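Local coordinates for protein 2-Keto-3-deoxy-(6-phospho-)gluconate aldolase (Thermoproteus tenax, PDB 2R91) that is an aldolase of the dihydrodipicolinate synthetase family, built on a closed parallel TIM barrel and assembled from four copies of the chain, at residues A[22-27]-A[197-202]; A[29-34]-A[249-254]; A[206-211]-A[222-227]; A[235-240]-A[263-268]; A[242-247]-A[256-261]. All blocks are in the same frame, centred on the assembly; numbering follows the deposited sequence.

Contacts 1 and 2 are almost superposed, their centres about 4 Å apart, and both hang on helix 18-30, contact 1 inside and contact 2 toward the surface. They bind this first barrel helix to the loop after the last strand and to helix 239-251. Contacts 4 and 5, centres about 7 Å apart, share helix 239-251 with contact 2 and order the C-terminal part beside the third subunit; contact 5 is nested in the loop that contact 4 closes. Contact 3 is the outlying one, about 25 Å from contact 4 between centres, but the D34-R209 salt bridge ties it to contact 2. Y200 bonds to Q251 of contact 2 and Y239 of contact 4.

Contact 1: residues A[22-27]-A[197-202]; sequences ANHVKN and SANYLP
H24 and N199 make a buried polar contact between helix 18-30 and the loop that leads from strand 192-193 to helix 202-213. It rests on one hydrogen bond: H24 NE2 donates to N199 OD1 over 2.9 Å, nearly straight at 176°. The acceptor is used on a lone pair, in the carbonyl plane. N199 meets the edge of the imidazole and not a face, because OD1 lies in the ring plane, only 2° out of it, and the amide plane is turned just 9° from that of the ring. The histidine gets there with CG anti to its own backbone N, which carries the ring off the helix toward the loop. In the closed TIM barrel strands 2-6 and 192-193 are neighbours, the first and last of the round, and the bond spans elements following each of them. The amide is held by several bonds: N199 OD1 also accepts from the backbone N of I8, while ND2 donates to P6 O and S196 O. At the other nitrogen, H24 ND1 is paired with the hydroxyl of Y253, which settles the rotation of the ring. The backbone carbonyl of N199 is buried with no hydrogen-bond partner in the model; the closest ring atom to it is H24 CE1, with N199 O 3.1 Å away. V7, I8 and V247 pack round the imidazole, and T42 touches N199.

Contact 2: residues A[29-34]-A[249-254]; sequences TSKGVD and IFQGYE
K31 and Q251 reach for each other from opposite directions at the surface, where helix 18-30 and helix 239-251 end. Beyond CG the lysine chain is fully extended, and it delivers NZ to Q251 OE1 at 2.8 Å. The glutamine does the reverse: folded at chi2 (-56°), it turns its amide back toward the lysine. The ammonium arrives at a C=O...N angle of 140° and tilted 16° from the carbonyl plane. On the way K31 CD and CE pass close to Q251 OE1, at 3.6 and 3.5 Å, before NZ bonds it. A water adds a second, looser link: it donates to Q251 O over 2.7 Å and accepts only weakly from K31 NZ. The amide has other holds as well, for OE1 also takes a hydrogen bond from N27 ND2, and NE2 gives bonds to Y200 O and E203 OE1; together these leave little freedom for it to turn. P202 packs against both side chains. G252, with positive phi, takes the chain out of helix 239-251 directly after Q251. A TIM barrel followed by C-terminal helices is characteristic of the dihydrodipicolinate synthetase family, and here K31 and Q251 join one such helix to the end of the first barrel helix.

Contact 3: residues A[206-211]-A[222-227]; sequences AGIRDA and SLQFLL
I208 and L223 carry a buried, mainly apolar contact, without hydrogen bonds across it, between two helices that run antiparallel, their directions 157° apart and their axes approaching to 9.7 Å. The backbones come nearest at these two residues, with I208 CA and L223 CA 6.4 Å apart.

Side chain against side chain, the two slide past each other in opposite directions. The closest pair is I208 CG1 and L223 CB at 3.6 Å, so the isoleucine lies alongside the base of the leucine while the leucine's CD1 runs on to the facing helix. With chi1 at -68°, L223 CG stands anti to the carbonyl carbon, and this sends CD1 out to G207.

Side chain against backbone, the fit is reciprocal. L223 CD1 lands on the main chain of the other helix, 3.6 Å from G207 C and 3.7 Å from I208 N; G207 has no side chain in the way, so the methyl can settle directly on the peptide. From the other direction I208 CD1 rests on the backbone of the second helix, 3.8 Å from Q224 N. The peptide groups pair along their own helices, as in A211 N to G207 O.

The pair forms an alpha hairpin, with helix 202-213 turning back through a short loop into helix 217-237. F225 packs on R167 of the second subunit. F183 of helix 182-187 packs on I208, L286 at the C-terminus touches L223, and on the barrel side A206 and R209 touch I3 of strand 2-6, R209 also making a salt bridge to D34.

Contact 4: residues A[235-240]-A[263-268]; sequences RHIGYA and YPLDPE
L265 pushes its side chain into the bend between helices 217-237 and 239-251, where I237 and G238 receive it in a small apolar contact. Its CB leaves the backbone toward the bend, and with chi1 at -67°, CG anti to the carbonyl carbon, the chain continues that way. Neither CB nor CG comes within touching distance of I237; the two methyl groups beyond CG do the work. CD1 meets the tip of I237, with L265 CD1 and I237 CD1 3.6 Å apart, and it also packs on A242 of helix 239-251. L265 CD2 turns to the backbone of the bend, 3.8 Å from I237 O and 4.4 Å from G238 O, with I237 CD1 at 4.1 Å from it. I237 CD1 thus touches both leucine methyls, and the two side chains cross at about a right angle.

The bend joins two of the helices that the family carries after its TIM barrel. G238 lies at the bend, first residue out of one helix and N-cap of the next; at its phi of 112° a side chain would press on the carbonyl O of I237. I237 has CG1 between its backbone N and carbonyl carbon (chi1 50°), the crowded position, and from there CD1 reaches L265.

On the other side D266 is the N-cap of helix 267-276; its side chain caps a backbone N just beyond E268, while its own N bonds E269 OE1, the two bonds forming a capping box. W272 and L273 of that helix also pack on I237. The third subunit is close by: its Q109 and R108 donate to the carbonyls of Y263 and P264, and its K112 makes a cation-pi contact with the ring of Y263.

Contact 5: residues A[242-247]-A[256-261]; sequences AVYELV and GEPRGP
Y244 lays its ring against the backbone of G256, E257 and P258, a loop that follows the same helix and turns back over it. Walking along the helix, A242 comes first; its side chain turns from the loop, and its carbonyl takes the helical bond from L246 N. Y244 then points at the loop, with CG anti to the carbonyl carbon (chi1 -70°). Over one face of its ring lies P258, whose CD sits 3.7 Å from the ring centroid and 13° off the normal, a CH-pi contact. The two side chains slide past each other in opposite directions, which brings P258 CB to 3.5 Å from Y244 CE2. The peptide before the proline covers the same face: Y244 CE1 is 3.3 Å from E257 C, and Y244 CZ is 3.4 Å from P258 N. G256 O comes obliquely, 3.4 Å from Y244 CD1. Helix 239-251 is one of the helices that follow the TIM barrel, yet the tyrosine reaches back to the barrel side, where its hydroxyl is hydrogen-bonded to T9 O. That bond and the peptide over its face hold the ring's orientation. E245, next in line, turns to another helix and forms a salt bridge with R274 of helix 267-276. Beyond P258 the loop runs to the third subunit, to which the backbone of G260 is hydrogen-bonded.

Contact 1: residues A[22-27]-A[197-202]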
# COMPACT_ATOMS: atom_id res chain seq x y z
N ALA A 22 -19.31 21.35 26.81
CA ALA A 22 -20.43 22.23 26.51
C ALA A 22 -19.98 23.62 26.11
O ALA A 22 -20.57 24.19 25.22
CB ALA A 22 -21.39 22.35 27.75
N ASN A 23 -19.00 24.17 26.80
CA ASN A 23 -18.48 25.47 26.46
C ASN A 23 -17.93 25.43 25.03
O ASN A 23 -18.25 26.30 24.21
CB ASN A 23 -17.35 25.87 27.43
CG ASN A 23 -16.67 27.19 27.04
OD1 ASN A 23 -17.24 28.26 27.19
ND2 ASN A 23 -15.43 27.10 26.53
N HIS A 24 -17.14 24.39 24.75
CA HIS A 24 -16.52 24.22 23.41
C HIS A 24 -17.59 24.08 22.33
O HIS A 24 -17.59 24.78 21.34
CB HIS A 24 -15.60 22.99 23.41
CG HIS A 24 -14.97 22.70 22.07
ND1 HIS A 24 -14.19 23.62 21.40
CD2 HIS A 24 -14.99 21.59 21.29
CE1 HIS A 24 -13.77 23.09 20.26
NE2 HIS A 24 -14.23 21.86 20.17
N VAL A 25 -18.56 23.18 22.53
CA VAL A 25 -19.62 23.02 21.54
C VAL A 25 -20.40 24.32 21.27
O VAL A 25 -20.72 24.67 20.13
CB VAL A 25 -20.58 21.89 21.92
CG1 VAL A 25 -21.86 22.00 21.09
CG2 VAL A 25 -19.90 20.51 21.73
N LYS A 26 -20.73 25.04 22.34
CA LYS A 26 -21.51 26.26 22.19
C LYS A 26 -20.70 27.35 21.47
O LYS A 26 -21.25 28.11 20.67
CB LYS A 26 -22.01 26.73 23.56
CG LYS A 26 -23.09 25.77 24.13
CD LYS A 26 -23.29 26.00 25.65
CE LYS A 26 -24.10 24.86 26.31
NZ LYS A 26 -24.01 24.96 27.81
N ASN A 27 -19.40 27.42 21.75
CA ASN A 27 -18.54 28.33 20.99
C ASN A 27 -18.51 28.00 19.50
O ASN A 27 -18.80 28.84 18.63
CB ASN A 27 -17.11 28.33 21.54
CG ASN A 27 -16.17 29.22 20.72
OD1 ASN A 27 -16.40 30.42 20.62
ND2 ASN A 27 -15.15 28.62 20.09
N SER A 197 -10.71 20.45 11.79
CA SER A 197 -10.43 21.87 12.04
C SER A 197 -11.67 22.71 12.41
O SER A 197 -11.54 23.86 12.85
CB SER A 197 -9.75 22.53 10.82
OG SER A 197 -10.56 22.41 9.68
N ALA A 198 -12.88 22.17 12.24
CA ALA A 198 -14.05 22.87 12.79
C ALA A 198 -13.96 23.00 14.32
O ALA A 198 -14.65 23.83 14.90
CB ALA A 198 -15.36 22.21 12.37
N ASN A 199 -13.12 22.19 14.95
CA ASN A 199 -12.88 22.38 16.38
C ASN A 199 -12.15 23.67 16.71
O ASN A 199 -12.49 24.34 17.67
CB ASN A 199 -12.07 21.22 16.98
CG ASN A 199 -12.90 19.98 17.13
OD1 ASN A 199 -13.72 19.90 18.06
ND2 ASN A 199 -12.76 19.04 16.20
N TYR A 200 -11.09 23.98 15.95
CA TYR A 200 -10.21 25.09 16.33
C TYR A 200 -10.34 26.32 15.46
O TYR A 200 -10.03 27.41 15.92
CB TYR A 200 -8.74 24.64 16.42
CG TYR A 200 -8.20 23.83 15.23
CD1 TYR A 200 -7.63 24.47 14.13
CD2 TYR A 200 -8.20 22.43 15.26
CE1 TYR A 200 -7.10 23.71 13.05
CE2 TYR A 200 -7.68 21.68 14.21
CZ TYR A 200 -7.11 22.33 13.11
OH TYR A 200 -6.60 21.58 12.07
N LEU A 201 -10.80 26.17 14.22
CA LEU A 201 -10.98 27.31 13.31
C LEU A 201 -12.27 27.24 12.51
O LEU A 201 -12.26 27.32 11.27
CB LEU A 201 -9.76 27.47 12.35
CG LEU A 201 -8.56 28.12 13.03
CD1 LEU A 201 -7.25 27.90 12.22
CD2 LEU A 201 -8.85 29.62 13.26
N PRO A 202 -13.42 27.12 13.22
CA PRO A 202 -14.70 27.07 12.51
C PRO A 202 -14.89 28.33 11.65
O PRO A 202 -15.50 28.25 10.60
CB PRO A 202 -15.75 27.05 13.67
CG PRO A 202 -15.02 27.60 14.88
CD PRO A 202 -13.59 27.04 14.68

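Contact 2: residues A[29-34]-A[249-254]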
# COMPACT_ATOMS: atom_id res chain seq x y z
N THR A 29 -20.43 26.20 17.57
CA THR A 29 -21.70 26.33 16.84
C THR A 29 -22.07 27.83 16.69
O THR A 29 -22.76 28.20 15.75
CB THR A 29 -22.87 25.55 17.51
OG1 THR A 29 -22.98 25.96 18.87
CG2 THR A 29 -22.61 24.02 17.49
N SER A 30 -21.60 28.69 17.58
CA SER A 30 -21.80 30.12 17.39
C SER A 30 -20.98 30.70 16.21
O SER A 30 -21.29 31.77 15.68
CB SER A 30 -21.48 30.91 18.66
OG SER A 30 -20.09 31.14 18.79
N LYS A 31 -19.93 29.97 15.82
CA LYS A 31 -19.00 30.43 14.81
C LYS A 31 -19.16 29.73 13.48
O LYS A 31 -18.28 29.82 12.62
CB LYS A 31 -17.56 30.30 15.31
CG LYS A 31 -17.26 31.28 16.43
CD LYS A 31 -15.80 31.35 16.77
CE LYS A 31 -15.58 32.27 17.94
NZ LYS A 31 -14.14 32.47 18.21
N GLY A 32 -20.29 29.04 13.28
CA GLY A 32 -20.59 28.46 11.98
C GLY A 32 -20.75 26.94 11.87
O GLY A 32 -21.10 26.42 10.80
N VAL A 33 -20.46 26.21 12.94
CA VAL A 33 -20.69 24.76 12.90
C VAL A 33 -22.21 24.51 12.93
O VAL A 33 -22.90 25.00 13.84
CB VAL A 33 -20.00 24.02 14.07
CG1 VAL A 33 -20.37 22.52 14.06
CG2 VAL A 33 -18.46 24.20 13.99
N ASP A 34 -22.69 23.77 11.95
CA ASP A 34 -24.11 23.47 11.78
C ASP A 34 -24.54 22.22 12.57
O ASP A 34 -25.67 22.16 13.07
CB ASP A 34 -24.44 23.26 10.31
CG ASP A 34 -24.18 24.52 9.46
OD1 ASP A 34 -24.80 25.56 9.79
OD2 ASP A 34 -23.35 24.47 8.51
N ILE A 249 -5.18 27.55 21.46
CA ILE A 249 -4.49 28.62 20.71
C ILE A 249 -5.44 29.57 19.97
O ILE A 249 -5.35 30.79 20.14
CB ILE A 249 -3.50 28.03 19.69
CG1 ILE A 249 -2.32 27.39 20.42
CG2 ILE A 249 -3.00 29.14 18.70
CD1 ILE A 249 -1.42 26.49 19.51
N PHE A 250 -6.34 29.03 19.17
CA PHE A 250 -7.15 29.86 18.31
C PHE A 250 -8.46 30.34 18.94
O PHE A 250 -9.03 31.37 18.50
CB PHE A 250 -7.45 29.13 17.01
CG PHE A 250 -6.24 28.99 16.10
CD1 PHE A 250 -5.75 30.09 15.39
CD2 PHE A 250 -5.64 27.77 15.93
CE1 PHE A 250 -4.64 29.95 14.53
CE2 PHE A 250 -4.53 27.63 15.08
CZ PHE A 250 -4.04 28.71 14.40
N GLN A 251 -8.98 29.59 19.91
CA GLN A 251 -10.29 29.92 20.51
C GLN A 251 -10.17 30.48 21.93
O GLN A 251 -11.10 31.08 22.44
CB GLN A 251 -11.24 28.69 20.51
CG GLN A 251 -11.57 28.16 19.13
CD GLN A 251 -12.16 29.23 18.24
OE1 GLN A 251 -13.07 29.97 18.66
NE2 GLN A 251 -11.64 29.35 17.00
N GLY A 252 -9.03 30.27 22.58
CA GLY A 252 -8.73 30.98 23.82
C GLY A 252 -9.41 30.48 25.08
O GLY A 252 -9.60 31.25 26.04
N TYR A 253 -9.78 29.21 25.11
CA TYR A 253 -10.30 28.60 26.35
C TYR A 253 -9.71 27.21 26.51
O TYR A 253 -9.15 26.64 25.55
CB TYR A 253 -11.85 28.55 26.36
CG TYR A 253 -12.48 27.92 25.14
CD1 TYR A 253 -12.37 26.56 24.89
CD2 TYR A 253 -13.17 28.71 24.23
CE1 TYR A 253 -12.94 25.98 23.72
CE2 TYR A 253 -13.76 28.16 23.10
CZ TYR A 253 -13.63 26.79 22.85
OH TYR A 253 -14.21 26.30 21.72
N GLU A 254 -9.86 26.65 27.71
CA GLU A 254 -9.33 25.33 28.01
C GLU A 254 -10.12 24.28 27.26
O GLU A 254 -11.35 24.28 27.27
CB GLU A 254 -9.37 25.04 29.51
CG GLU A 254 -8.28 25.73 30.33
CD GLU A 254 -8.25 25.25 31.79
OE1 GLU A 254 -9.16 24.47 32.19
OE2 GLU A 254 -7.32 25.64 32.56
O HOH W 1 -13.37 32.13 21.54

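Contact 3: residues A[206-211]-A[222-227]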
# COMPACT_ATOMS: atom_id res chain seq x y z
N ALA A 206 -15.98 28.55 7.69
CA ALA A 206 -17.13 29.37 7.27
C ALA A 206 -16.65 30.40 6.24
O ALA A 206 -17.34 30.66 5.27
CB ALA A 206 -17.77 30.08 8.49
N GLY A 207 -15.47 30.96 6.46
CA GLY A 207 -14.86 31.87 5.46
C GLY A 207 -14.65 31.18 4.12
O GLY A 207 -14.96 31.75 3.06
N ILE A 208 -14.17 29.94 4.14
CA ILE A 208 -14.03 29.19 2.88
C ILE A 208 -15.37 28.98 2.21
O ILE A 208 -15.51 29.19 1.00
CB ILE A 208 -13.34 27.83 3.10
CG1 ILE A 208 -11.90 28.05 3.60
CG2 ILE A 208 -13.39 26.98 1.81
CD1 ILE A 208 -11.12 26.74 3.88
N ARG A 209 -16.37 28.53 2.97
CA ARG A 209 -17.70 28.29 2.41
C ARG A 209 -18.30 29.58 1.80
O ARG A 209 -18.88 29.55 0.70
CB ARG A 209 -18.66 27.78 3.52
CG ARG A 209 -20.00 27.30 2.96
CD ARG A 209 -20.94 26.70 4.05
NE ARG A 209 -21.18 27.69 5.11
CZ ARG A 209 -21.78 27.42 6.27
NH1 ARG A 209 -22.18 26.18 6.54
NH2 ARG A 209 -21.92 28.39 7.17
N ASP A 210 -18.20 30.68 2.54
CA ASP A 210 -18.65 32.01 2.06
C ASP A 210 -17.97 32.40 0.76
O ASP A 210 -18.60 32.89 -0.19
CB ASP A 210 -18.31 33.07 3.11
CG ASP A 210 -19.25 33.04 4.31
OD1 ASP A 210 -20.27 32.33 4.26
OD2 ASP A 210 -18.94 33.73 5.32
N ALA A 211 -16.66 32.17 0.72
CA ALA A 211 -15.88 32.56 -0.44
C ALA A 211 -16.30 31.75 -1.64
O ALA A 211 -16.50 32.29 -2.71
CB ALA A 211 -14.37 32.43 -0.16
N SER A 222 -6.84 30.33 -0.94
CA SER A 222 -5.86 30.91 -0.05
C SER A 222 -6.10 30.54 1.43
O SER A 222 -5.16 30.22 2.16
CB SER A 222 -5.86 32.42 -0.18
OG SER A 222 -4.95 32.96 0.78
N LEU A 223 -7.35 30.62 1.88
CA LEU A 223 -7.73 30.19 3.23
C LEU A 223 -7.40 28.70 3.42
O LEU A 223 -6.84 28.33 4.44
CB LEU A 223 -9.23 30.43 3.47
CG LEU A 223 -9.64 31.92 3.55
CD1 LEU A 223 -11.13 32.04 3.70
CD2 LEU A 223 -8.90 32.61 4.70
N GLN A 224 -7.76 27.88 2.45
CA GLN A 224 -7.38 26.46 2.47
C GLN A 224 -5.89 26.21 2.67
O GLN A 224 -5.47 25.33 3.46
CB GLN A 224 -7.86 25.75 1.20
CG GLN A 224 -7.50 24.23 1.17
CD GLN A 224 -8.28 23.45 2.22
OE1 GLN A 224 -7.74 23.00 3.24
NE2 GLN A 224 -9.55 23.30 1.98
N PHE A 225 -5.06 26.96 1.97
CA PHE A 225 -3.62 26.74 2.06
C PHE A 225 -3.11 27.15 3.45
O PHE A 225 -2.23 26.50 4.01
CB PHE A 225 -2.88 27.52 0.97
CG PHE A 225 -3.04 26.95 -0.43
CD1 PHE A 225 -3.39 25.60 -0.62
CD2 PHE A 225 -2.81 27.75 -1.56
CE1 PHE A 225 -3.55 25.07 -1.93
CE2 PHE A 225 -2.95 27.24 -2.85
CZ PHE A 225 -3.31 25.89 -3.04
N LEU A 226 -3.67 28.22 3.99
CA LEU A 226 -3.34 28.62 5.36
C LEU A 226 -3.69 27.51 6.37
O LEU A 226 -2.91 27.20 7.27
CB LEU A 226 -4.11 29.88 5.71
CG LEU A 226 -3.51 30.69 6.84
CD1 LEU A 226 -2.10 31.30 6.38
CD2 LEU A 226 -4.48 31.78 7.26
N LEU A 227 -4.87 26.94 6.22
CA LEU A 227 -5.28 25.78 7.03
C LEU A 227 -4.33 24.59 6.89
O LEU A 227 -3.93 23.97 7.89
CB LEU A 227 -6.70 25.34 6.64
CG LEU A 227 -7.22 24.05 7.35
CD1 LEU A 227 -7.17 24.21 8.89
CD2 LEU A 227 -8.64 23.68 6.88

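Contact 4: residues A[235-240]-A[263-268]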
# COMPACT_ATOMS: atom_id res chain seq x y z
N ARG A 235 0.45 17.87 12.63
CA ARG A 235 0.72 16.47 12.31
C ARG A 235 2.11 16.10 12.76
O ARG A 235 2.39 14.96 13.10
CB ARG A 235 0.59 16.21 10.82
CG ARG A 235 -0.83 16.26 10.25
CD ARG A 235 -0.82 15.43 8.99
NE ARG A 235 -1.91 15.61 8.03
CZ ARG A 235 -3.20 15.34 8.23
NH1 ARG A 235 -3.67 14.94 9.44
NH2 ARG A 235 -4.05 15.51 7.21
N HIS A 236 2.99 17.09 12.75
CA HIS A 236 4.36 16.86 13.12
C HIS A 236 4.50 16.35 14.58
O HIS A 236 5.34 15.50 14.86
CB HIS A 236 5.23 18.10 12.77
CG HIS A 236 6.69 17.84 12.83
ND1 HIS A 236 7.55 18.55 13.66
CD2 HIS A 236 7.46 16.91 12.21
CE1 HIS A 236 8.77 18.07 13.54
NE2 HIS A 236 8.75 17.07 12.67
N ILE A 237 3.65 16.83 15.50
CA ILE A 237 3.75 16.40 16.92
C ILE A 237 2.71 15.40 17.41
O ILE A 237 2.66 15.11 18.61
CB ILE A 237 3.70 17.57 17.91
CG1 ILE A 237 2.50 18.46 17.59
CG2 ILE A 237 5.04 18.31 18.00
CD1 ILE A 237 2.34 19.52 18.57
N GLY A 238 1.85 14.91 16.53
CA GLY A 238 0.80 13.99 16.96
C GLY A 238 -0.53 14.72 16.79
O GLY A 238 -0.99 15.41 17.71
N TYR A 239 -1.14 14.56 15.62
CA TYR A 239 -2.28 15.40 15.24
C TYR A 239 -3.42 15.32 16.26
O TYR A 239 -3.96 16.34 16.66
CB TYR A 239 -2.80 15.03 13.85
CG TYR A 239 -3.84 16.04 13.43
CD1 TYR A 239 -3.46 17.33 13.11
CD2 TYR A 239 -5.21 15.72 13.43
CE1 TYR A 239 -4.38 18.30 12.76
CE2 TYR A 239 -6.16 16.68 13.07
CZ TYR A 239 -5.73 17.97 12.74
OH TYR A 239 -6.62 18.93 12.40
N ALA A 240 -3.78 14.10 16.66
CA ALA A 240 -5.00 13.89 17.49
C ALA A 240 -4.89 14.62 18.82
O ALA A 240 -5.83 15.31 19.25
CB ALA A 240 -5.26 12.38 17.70
N TYR A 263 -1.87 10.13 24.27
CA TYR A 263 -1.46 10.96 25.41
C TYR A 263 -1.51 12.44 25.06
O TYR A 263 -1.18 12.82 23.94
CB TYR A 263 -0.05 10.60 25.89
CG TYR A 263 0.04 9.15 26.30
CD1 TYR A 263 -0.38 8.75 27.59
CD2 TYR A 263 0.50 8.19 25.42
CE1 TYR A 263 -0.33 7.42 27.97
CE2 TYR A 263 0.56 6.85 25.81
CZ TYR A 263 0.14 6.49 27.10
OH TYR A 263 0.18 5.18 27.47
N PRO A 264 -1.93 13.28 26.03
CA PRO A 264 -1.88 14.73 25.89
C PRO A 264 -0.48 15.19 25.48
O PRO A 264 0.52 14.51 25.81
CB PRO A 264 -2.19 15.21 27.32
CG PRO A 264 -3.07 14.15 27.88
CD PRO A 264 -2.49 12.88 27.34
N LEU A 265 -0.42 16.29 24.75
CA LEU A 265 0.86 16.94 24.42
C LEU A 265 1.51 17.37 25.70
O LEU A 265 0.83 17.82 26.65
CB LEU A 265 0.65 18.20 23.58
CG LEU A 265 0.11 18.07 22.15
CD1 LEU A 265 0.21 19.42 21.42
CD2 LEU A 265 0.83 16.94 21.37
N ASP A 266 2.83 17.28 25.73
CA ASP A 266 3.58 17.73 26.88
C ASP A 266 3.87 19.24 26.76
O ASP A 266 3.54 19.86 25.75
CB ASP A 266 4.83 16.84 27.17
CG ASP A 266 5.93 16.93 26.11
OD1 ASP A 266 6.08 17.97 25.45
OD2 ASP A 266 6.66 15.92 25.94
N PRO A 267 4.41 19.84 27.82
CA PRO A 267 4.61 21.29 27.77
C PRO A 267 5.50 21.75 26.62
O PRO A 267 5.23 22.78 26.01
CB PRO A 267 5.28 21.59 29.10
CG PRO A 267 4.74 20.49 30.00
CD PRO A 267 4.82 19.28 29.11
N GLU A 268 6.54 20.97 26.33
CA GLU A 268 7.49 21.35 25.28
C GLU A 268 6.82 21.28 23.90
O GLU A 268 7.06 22.13 23.05
CB GLU A 268 8.73 20.45 25.31
CG GLU A 268 9.64 20.57 26.58
CD GLU A 268 9.09 19.91 27.88
OE1 GLU A 268 8.23 18.98 27.84
OE2 GLU A 268 9.55 20.36 28.98

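Contact 5: residues A[242-247]-A[256-261]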
# COMPACT_ATOMS: atom_id res chain seq x y z
N ALA A 242 -2.74 17.23 19.24
CA ALA A 242 -2.54 18.63 18.89
C ALA A 242 -3.85 19.41 18.67
O ALA A 242 -3.92 20.61 18.94
CB ALA A 242 -1.58 18.76 17.62
N VAL A 243 -4.90 18.71 18.22
CA VAL A 243 -6.19 19.36 17.96
C VAL A 243 -6.64 20.16 19.20
O VAL A 243 -7.15 21.29 19.07
CB VAL A 243 -7.28 18.31 17.52
CG1 VAL A 243 -8.70 18.94 17.51
CG2 VAL A 243 -6.98 17.71 16.16
N TYR A 244 -6.44 19.57 20.38
CA TYR A 244 -6.85 20.19 21.65
C TYR A 244 -6.08 21.48 21.91
O TYR A 244 -6.66 22.50 22.31
CB TYR A 244 -6.53 19.25 22.81
CG TYR A 244 -7.38 18.01 22.89
CD1 TYR A 244 -8.46 17.93 23.82
CD2 TYR A 244 -7.09 16.89 22.09
CE1 TYR A 244 -9.24 16.76 23.90
CE2 TYR A 244 -7.87 15.72 22.16
CZ TYR A 244 -8.93 15.66 23.10
OH TYR A 244 -9.69 14.49 23.19
N GLU A 245 -4.76 21.44 21.66
CA GLU A 245 -3.95 22.64 21.85
C GLU A 245 -4.30 23.72 20.81
O GLU A 245 -4.31 24.92 21.13
CB GLU A 245 -2.44 22.31 21.88
CG GLU A 245 -1.50 23.52 22.08
CD GLU A 245 -1.68 24.18 23.45
OE1 GLU A 245 -2.25 23.54 24.35
OE2 GLU A 245 -1.27 25.34 23.62
N LEU A 246 -4.59 23.30 19.57
CA LEU A 246 -5.05 24.23 18.54
C LEU A 246 -6.35 24.95 18.96
O LEU A 246 -6.52 26.16 18.71
CB LEU A 246 -5.22 23.54 17.18
CG LEU A 246 -3.92 23.01 16.54
CD1 LEU A 246 -4.23 22.26 15.26
CD2 LEU A 246 -2.92 24.19 16.25
N VAL A 247 -7.29 24.22 19.56
CA VAL A 247 -8.47 24.90 20.14
C VAL A 247 -8.06 25.97 21.16
O VAL A 247 -8.55 27.10 21.10
CB VAL A 247 -9.44 23.89 20.81
CG1 VAL A 247 -10.67 24.63 21.48
CG2 VAL A 247 -9.92 22.86 19.79
N GLY A 256 -9.42 20.83 27.51
CA GLY A 256 -9.21 19.50 28.09
C GLY A 256 -8.12 18.75 27.34
O GLY A 256 -7.26 19.36 26.68
N GLU A 257 -8.18 17.41 27.39
CA GLU A 257 -7.07 16.52 27.02
C GLU A 257 -7.64 15.26 26.42
O GLU A 257 -8.78 14.89 26.74
CB GLU A 257 -6.32 16.06 28.27
CG GLU A 257 -5.58 17.10 29.00
CD GLU A 257 -4.74 16.49 30.09
OE1 GLU A 257 -5.23 15.58 30.80
OE2 GLU A 257 -3.57 16.92 30.20
N PRO A 258 -6.84 14.58 25.58
CA PRO A 258 -7.18 13.21 25.16
C PRO A 258 -6.72 12.23 26.26
O PRO A 258 -6.42 12.65 27.37
CB PRO A 258 -6.37 13.04 23.86
CG PRO A 258 -5.13 13.90 24.10
CD PRO A 258 -5.59 15.07 24.94
N ARG A 259 -6.74 10.94 25.98
CA ARG A 259 -6.33 9.92 26.96
C ARG A 259 -5.42 8.89 26.30
O ARG A 259 -5.67 8.45 25.17
CB ARG A 259 -7.58 9.25 27.57
CG ARG A 259 -7.33 8.07 28.53
CD ARG A 259 -8.65 7.48 29.11
NE ARG A 259 -9.52 6.91 28.07
CZ ARG A 259 -10.81 6.65 28.26
NH1 ARG A 259 -11.37 6.89 29.47
NH2 ARG A 259 -11.54 6.14 27.26
N GLY A 260 -4.37 8.50 27.03
CA GLY A 260 -3.53 7.32 26.72
C GLY A 260 -4.27 6.30 25.90
O GLY A 260 -5.26 5.80 26.44
N PRO A 261 -3.54 5.62 25.01
CA PRO A 261 -2.48 5.86 24.01
C PRO A 261 -2.42 7.20 23.26
O PRO A 261 -1.35 7.55 22.78
CB PRO A 261 -2.53 4.63 23.08
CG PRO A 261 -3.94 4.26 23.08
CD PRO A 261 -4.34 4.46 24.58